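Local coordinates for protein metal-dependent hydrolase (Lactobacillus plantarum, PDB 2F6K) that probably catalyses a metal-dependent decarboxylation in the manner of aminocarboxymuconate-semialdehyde decarboxylase, using a manganese ion in an amidohydrolase-type TIM barrel, at residues K3-T8 / Y263-P268; R139-L144 / E194-I199. All blocks are in the same frame, centred on the assembly; numbering follows the deposited sequence.

Contact 1. Residues K3-T8 / Y263-P268. With MN (manganese (II) ion), chain C.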
loop_
_atom_site.group_PDB
_atom_site.type_symbol
_atom_site.label_atom_id
_atom_site.label_comp_id
_atom_site.label_asym_id
_atom_site.label_seq_id
_atom_site.Cartn_x
_atom_site.Cartn_y
_atom_site.Cartn_z
ATOM N N LYS A 3 -37.846 -19.213 9.492
ATOM C CA LYS A 3 -37.039 -18.136 8.939
ATOM C C LYS A 3 -36.407 -18.529 7.610
ATOM O O LYS A 3 -36.275 -19.715 7.287
ATOM C CB LYS A 3 -35.918 -17.781 9.913
ATOM C CG LYS A 3 -36.332 -17.824 11.360
ATOM C CD LYS A 3 -35.129 -17.750 12.292
ATOM C CE LYS A 3 -35.550 -17.928 13.744
ATOM N NZ LYS A 3 -34.386 -18.223 14.593
ATOM N N ILE A 4 -36.021 -17.512 6.844
ATOM C CA ILE A 4 -35.328 -17.704 5.574
ATOM C C ILE A 4 -33.967 -17.036 5.795
ATOM O O ILE A 4 -33.901 -15.865 6.162
ATOM C CB ILE A 4 -36.063 -17.023 4.395
ATOM C CG1 ILE A 4 -37.386 -17.743 4.121
ATOM C CG2 ILE A 4 -35.182 -17.062 3.151
ATOM C CD1 ILE A 4 -38.273 -17.047 3.112
ATOM N N ASP A 5 -32.892 -17.792 5.587
ATOM C CA ASP A 5 -31.526 -17.299 5.798
ATOM C C ASP A 5 -30.886 -16.770 4.512
ATOM O O ASP A 5 -30.609 -17.541 3.601
ATOM C CB ASP A 5 -30.674 -18.443 6.352
ATOM C CG ASP A 5 -29.414 -17.960 7.036
ATOM O OD1 ASP A 5 -28.949 -16.835 6.722
ATOM O OD2 ASP A 5 -28.891 -18.722 7.884
ATOM N N PHE A 6 -30.624 -15.470 4.435
ATOM C CA PHE A 6 -30.030 -14.924 3.218
ATOM C C PHE A 6 -28.524 -14.689 3.270
ATOM O O PHE A 6 -27.947 -14.095 2.353
ATOM C CB PHE A 6 -30.720 -13.620 2.823
ATOM C CG PHE A 6 -31.394 -13.680 1.487
ATOM C CD1 PHE A 6 -32.783 -13.708 1.394
ATOM C CD2 PHE A 6 -30.642 -13.729 0.317
ATOM C CE1 PHE A 6 -33.417 -13.783 0.152
ATOM C CE2 PHE A 6 -31.265 -13.806 -0.933
ATOM C CZ PHE A 6 -32.656 -13.832 -1.014
ATOM N N HIS A 7 -27.889 -15.142 4.344
ATOM C CA HIS A 7 -26.446 -14.992 4.497
ATOM C C HIS A 7 -25.946 -16.207 5.253
ATOM O O HIS A 7 -25.823 -16.194 6.473
ATOM C CB HIS A 7 -26.108 -13.704 5.256
ATOM C CG HIS A 7 -24.642 -13.382 5.291
ATOM N ND1 HIS A 7 -24.165 -12.091 5.220
ATOM C CD2 HIS A 7 -23.552 -14.176 5.429
ATOM C CE1 HIS A 7 -22.847 -12.102 5.313
ATOM N NE2 HIS A 7 -22.450 -13.356 5.441
ATOM N N THR A 8 -25.677 -17.267 4.507
ATOM C CA THR A 8 -25.198 -18.513 5.076
ATOM C C THR A 8 -24.243 -19.091 4.023
ATOM O O THR A 8 -24.452 -18.895 2.821
ATOM C CB THR A 8 -26.404 -19.441 5.394
ATOM O OG1 THR A 8 -25.928 -20.729 5.788
ATOM C CG2 THR A 8 -27.336 -19.557 4.192
ATOM N N TYR A 263 -32.999 -11.453 7.106
ATOM C CA TYR A 263 -32.284 -12.169 8.148
ATOM C C TYR A 263 -31.062 -12.867 7.561
ATOM O O TYR A 263 -31.075 -13.271 6.396
ATOM C CB TYR A 263 -33.181 -13.232 8.782
ATOM C CG TYR A 263 -32.420 -14.169 9.688
ATOM C CD1 TYR A 263 -31.821 -13.703 10.860
ATOM C CD2 TYR A 263 -32.273 -15.510 9.367
ATOM C CE1 TYR A 263 -31.093 -14.559 11.686
ATOM C CE2 TYR A 263 -31.553 -16.369 10.185
ATOM C CZ TYR A 263 -30.968 -15.888 11.340
ATOM O OH TYR A 263 -30.274 -16.742 12.159
ATOM N N GLY A 264 -30.024 -13.021 8.384
ATOM C CA GLY A 264 -28.802 -13.698 7.974
ATOM C C GLY A 264 -28.118 -14.287 9.204
ATOM O O GLY A 264 -28.104 -13.656 10.264
ATOM N N SER A 265 -27.548 -15.485 9.086
ATOM C CA SER A 265 -26.886 -16.102 10.238
ATOM C C SER A 265 -25.359 -16.084 10.136
ATOM O O SER A 265 -24.661 -16.009 11.147
ATOM C CB SER A 265 -27.367 -17.544 10.424
ATOM O OG SER A 265 -26.836 -18.381 9.422
ATOM N N ASP A 266 -24.863 -16.159 8.907
ATOM C CA ASP A 266 -23.433 -16.146 8.608
ATOM C C ASP A 266 -22.680 -17.392 9.046
ATOM O O ASP A 266 -21.480 -17.322 9.306
ATOM C CB ASP A 266 -22.755 -14.919 9.224
ATOM C CG ASP A 266 -21.601 -14.408 8.380
ATOM O OD1 ASP A 266 -21.221 -15.088 7.402
ATOM O OD2 ASP A 266 -21.078 -13.322 8.691
ATOM N N ILE A 267 -23.372 -18.527 9.141
ATOM C CA ILE A 267 -22.714 -19.774 9.516
ATOM C C ILE A 267 -22.043 -20.270 8.237
ATOM O O ILE A 267 -22.501 -19.959 7.139
ATOM C CB ILE A 267 -23.717 -20.856 9.978
ATOM C CG1 ILE A 267 -24.699 -21.168 8.842
ATOM C CG2 ILE A 267 -24.450 -20.404 11.223
ATOM C CD1 ILE A 267 -25.542 -22.413 9.072
ATOM N N PRO A 268 -20.970 -21.073 8.358
ATOM C CA PRO A 268 -20.385 -21.514 9.622
ATOM C C PRO A 268 -19.203 -20.659 10.074
ATOM O O PRO A 268 -18.498 -21.017 11.019
ATOM C CB PRO A 268 -19.983 -22.947 9.313
ATOM C CG PRO A 268 -19.461 -22.820 7.924
ATOM C CD PRO A 268 -20.474 -21.904 7.244
HETATM MN MN MN C . -20.424 -14.021 5.408
HETATM O O HOH W 1 -31.657 -18.473 14.322
HETATM O O HOH W 2 -34.270 -13.412 5.252
HETATM O O HOH W 3 -19.643 -12.561 6.677
HETATM O O HOH W 4 -18.446 -15.152 5.759
#

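Contact 2. Residues R139-L144 / E194-I199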
loop_
_atom_site.group_PDB
_atom_site.type_symbol
_atom_site.label_atom_id
_atom_site.label_comp_id
_atom_site.label_asym_id
_atom_site.label_seq_id
_atom_site.Cartn_x
_atom_site.Cartn_y
_atom_site.Cartn_z
ATOM N N ARG A 139 -20.337 -4.747 -18.541
ATOM C CA ARG A 139 -21.081 -5.784 -19.245
ATOM C C ARG A 139 -21.707 -6.783 -18.279
ATOM O O ARG A 139 -22.760 -7.359 -18.569
ATOM C CB ARG A 139 -20.173 -6.491 -20.258
ATOM C CG ARG A 139 -19.686 -5.544 -21.355
ATOM C CD ARG A 139 -18.857 -6.247 -22.409
ATOM N NE ARG A 139 -18.366 -5.313 -23.422
ATOM C CZ ARG A 139 -17.335 -4.484 -23.255
ATOM N NH1 ARG A 139 -16.663 -4.462 -22.113
ATOM N NH2 ARG A 139 -16.975 -3.669 -24.239
ATOM N N VAL A 140 -21.073 -6.970 -17.124
ATOM C CA VAL A 140 -21.601 -7.893 -16.124
ATOM C C VAL A 140 -22.852 -7.287 -15.504
ATOM O O VAL A 140 -23.836 -7.985 -15.269
ATOM C CB VAL A 140 -20.578 -8.185 -14.993
ATOM C CG1 VAL A 140 -21.202 -9.106 -13.950
ATOM C CG2 VAL A 140 -19.335 -8.837 -15.569
ATOM N N TYR A 141 -22.814 -5.985 -15.239
ATOM C CA TYR A 141 -23.967 -5.300 -14.658
ATOM C C TYR A 141 -25.156 -5.351 -15.620
ATOM O O TYR A 141 -26.285 -5.634 -15.213
ATOM C CB TYR A 141 -23.633 -3.834 -14.339
ATOM C CG TYR A 141 -22.360 -3.644 -13.554
ATOM C CD1 TYR A 141 -21.957 -4.581 -12.599
ATOM C CD2 TYR A 141 -21.565 -2.520 -13.751
ATOM C CE1 TYR A 141 -20.792 -4.407 -11.861
ATOM C CE2 TYR A 141 -20.399 -2.333 -13.012
ATOM C CZ TYR A 141 -20.019 -3.283 -12.072
ATOM O OH TYR A 141 -18.861 -3.120 -11.349
ATOM N N GLN A 142 -24.895 -5.087 -16.897
ATOM C CA GLN A 142 -25.949 -5.103 -17.905
ATOM C C GLN A 142 -26.665 -6.447 -17.944
ATOM O O GLN A 142 -27.889 -6.499 -17.982
ATOM C CB GLN A 142 -25.361 -4.772 -19.274
ATOM C CG GLN A 142 -24.619 -3.457 -19.289
ATOM C CD GLN A 142 -23.930 -3.193 -20.610
ATOM O OE1 GLN A 142 -23.420 -4.111 -21.255
ATOM N NE2 GLN A 142 -23.893 -1.930 -21.013
ATOM N N GLU A 143 -25.904 -7.534 -17.929
ATOM C CA GLU A 143 -26.503 -8.864 -17.949
ATOM C C GLU A 143 -27.333 -9.116 -16.696
ATOM O O GLU A 143 -28.328 -9.839 -16.738
ATOM C CB GLU A 143 -25.422 -9.938 -18.057
ATOM C CG GLU A 143 -24.750 -10.040 -19.425
ATOM C CD GLU A 143 -25.735 -10.337 -20.553
ATOM O OE1 GLU A 143 -26.795 -10.948 -20.288
ATOM O OE2 GLU A 143 -25.440 -9.971 -21.709
ATOM N N LEU A 144 -26.914 -8.520 -15.582
ATOM C CA LEU A 144 -27.612 -8.690 -14.316
ATOM C C LEU A 144 -28.855 -7.823 -14.252
ATOM O O LEU A 144 -29.885 -8.246 -13.733
ATOM C CB LEU A 144 -26.679 -8.357 -13.143
ATOM C CG LEU A 144 -25.650 -9.431 -12.768
ATOM C CD1 LEU A 144 -24.568 -8.849 -11.866
ATOM C CD2 LEU A 144 -26.357 -10.580 -12.084
ATOM N N GLU A 194 -28.546 4.067 -10.400
ATOM C CA GLU A 194 -29.213 4.904 -11.382
ATOM C C GLU A 194 -29.185 4.184 -12.734
ATOM O O GLU A 194 -30.185 4.142 -13.444
ATOM C CB GLU A 194 -28.463 6.231 -11.456
ATOM C CG GLU A 194 -29.061 7.320 -12.310
ATOM C CD GLU A 194 -28.275 8.626 -12.160
ATOM O OE1 GLU A 194 -28.227 9.172 -11.037
ATOM O OE2 GLU A 194 -27.693 9.107 -13.154
ATOM N N LYS A 195 -28.042 3.592 -13.069
ATOM C CA LYS A 195 -27.883 2.889 -14.340
ATOM C C LYS A 195 -28.440 1.459 -14.351
ATOM O O LYS A 195 -28.850 0.955 -15.402
ATOM C CB LYS A 195 -26.403 2.861 -14.750
ATOM C CG LYS A 195 -25.793 4.234 -15.027
ATOM C CD LYS A 195 -24.529 4.117 -15.876
ATOM C CE LYS A 195 -23.452 3.307 -15.181
ATOM N NZ LYS A 195 -22.279 3.045 -16.063
ATOM N N TYR A 196 -28.447 0.804 -13.195
ATOM C CA TYR A 196 -28.962 -0.561 -13.114
ATOM C C TYR A 196 -30.007 -0.662 -12.009
ATOM O O TYR A 196 -29.852 -1.434 -11.060
ATOM C CB TYR A 196 -27.816 -1.540 -12.854
ATOM C CG TYR A 196 -26.629 -1.301 -13.755
ATOM C CD1 TYR A 196 -25.465 -0.713 -13.263
ATOM C CD2 TYR A 196 -26.693 -1.593 -15.119
ATOM C CE1 TYR A 196 -24.392 -0.416 -14.110
ATOM C CE2 TYR A 196 -25.628 -1.302 -15.975
ATOM C CZ TYR A 196 -24.483 -0.712 -15.467
ATOM O OH TYR A 196 -23.442 -0.411 -16.315
ATOM N N PRO A 197 -31.107 0.101 -12.141
ATOM C CA PRO A 197 -32.220 0.159 -11.189
ATOM C C PRO A 197 -32.925 -1.165 -10.937
ATOM O O PRO A 197 -33.519 -1.365 -9.880
ATOM C CB PRO A 197 -33.155 1.180 -11.828
ATOM C CG PRO A 197 -32.996 0.873 -13.277
ATOM C CD PRO A 197 -31.487 0.765 -13.405
ATOM N N ASN A 198 -32.847 -2.067 -11.904
ATOM C CA ASN A 198 -33.512 -3.356 -11.804
ATOM C C ASN A 198 -32.794 -4.384 -10.954
ATOM O O ASN A 198 -33.391 -5.388 -10.557
ATOM C CB ASN A 198 -33.755 -3.901 -13.209
ATOM C CG ASN A 198 -34.527 -2.923 -14.063
ATOM O OD1 ASN A 198 -35.661 -2.568 -13.730
ATOM N ND2 ASN A 198 -33.914 -2.460 -15.157
ATOM N N ILE A 199 -31.517 -4.149 -10.679
ATOM C CA ILE A 199 -30.771 -5.081 -9.852
ATOM C C ILE A 199 -31.179 -4.857 -8.411
ATOM O O ILE A 199 -31.388 -3.723 -7.989
ATOM C CB ILE A 199 -29.257 -4.856 -9.963
ATOM C CG1 ILE A 199 -28.801 -5.114 -11.404
ATOM C CG2 ILE A 199 -28.528 -5.773 -8.977
ATOM C CD1 ILE A 199 -27.328 -4.866 -11.639
HETATM O O HOH W 5 -24.231 0.046 -19.094
#

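Contact 1. Residues K3-T8 / Y263-P268
Asp5 and Ser265 form the tight part of this contact. Asp5 CG stands anti to its backbone N (chi1 -161°), which turns the carboxylate to the loop 263-268. Asp5 OD2 accepts from Ser265 OG at 2.6 Å through its syn lone pair. OD1 is gripped twice, by Ser265 N and, in an Asx turn, by His7 N, the two coming from opposite faces of the carboxylate plane. Phe6 N bonds to Tyr263 O at 3.0 Å, and His7 O receives Asp266 N at 2.6 Å. An alanine here removes the acceptor of Ser265 OG, Ser265 N and His7 N, and would probably let the loop and metal-binding corner shift. The Lys3 end is looser and partly exposed: Tyr263 CD2 lies 3.6 Å from Ile4 O, and water, not a direct bond, joins Tyr263 OH to Lys3 NZ, which also bonds to Asn47 O. At the other end, His7 NE2 (2.1 Å) and Asp266 OD1 (2.4 Å) bind manganese with two waters, His9 and His154 completing the site. Asp239 holds His7 ND1, and one metal-bound water donates to Asp266 OD2, chemistry consistent with a water poised at an amidohydrolase-type metal centre.

Contact 2. Residues R139-L144 / E194-I199
Tyr141 and Tyr196 meet through a CH-pi contact: Tyr141 CB sits over the centre of the Tyr196 ring, 3.4 Å from its centroid and 12° off the normal. Lys195 CB lies over the opposite face, nearer the rim, so the ring is sandwiched between aliphatic carbons. The ring planes are turned 59° apart, and Tyr141 CD2 comes within 3.5 Å of Tyr196 CE1. With CG anti to its carbonyl carbon (chi1 -47°), Tyr196 swings its ring from just after helix 192-195 against Tyr141 CB on helix 138-145.

The purely aliphatic part is smaller. Ile199 CD1 packs 3.9 Å from Leu144 CB, and it also lies 3.8 Å from Tyr141 O.

Polar links are indirect. A water takes a hydrogen bond from Gln142 NE2 at 2.8 Å and is also hydrogen-bonded to Tyr196 OH, bridging the segments at their exposed margin. Tyr141 OH turns to Ser134 O instead. Within 194-199, a type I turn from Tyr196 to Ile199, closed by Ile199 N to Tyr196 O, redirects the chain after the helix.

Phe192 meets both tyrosine rings edge-to-face, while Leu144 and Ile199 converge on Val151 of strand 150-154. This is packing in the outer helical layer of the TIM barrel, far from the metal site: helix 138-145 is wedged between helix 102-114, touched by Val140 and Leu144, and the turn leading into strand 200-203.

From the N terminus, strand 3-9 opens the barrel, and its residues 3-8 are met by 263-268, just after strand 261-262, the last of the eight parallel strands; contact 1 thus closes a loop of more than 250 residues. Contact 2 is nested inside that loop. It joins helix 138-145, which precedes strand 150-154, to the turn after helix 192-195 that leads into strand 200-203, some 50 residues on. Contact 1 ties the first strand to the loop that follows the last, at the metal site, while contact 2 packs the outer layer. They lie on opposite sides of the chain's centre, with centres about 25 Å apart.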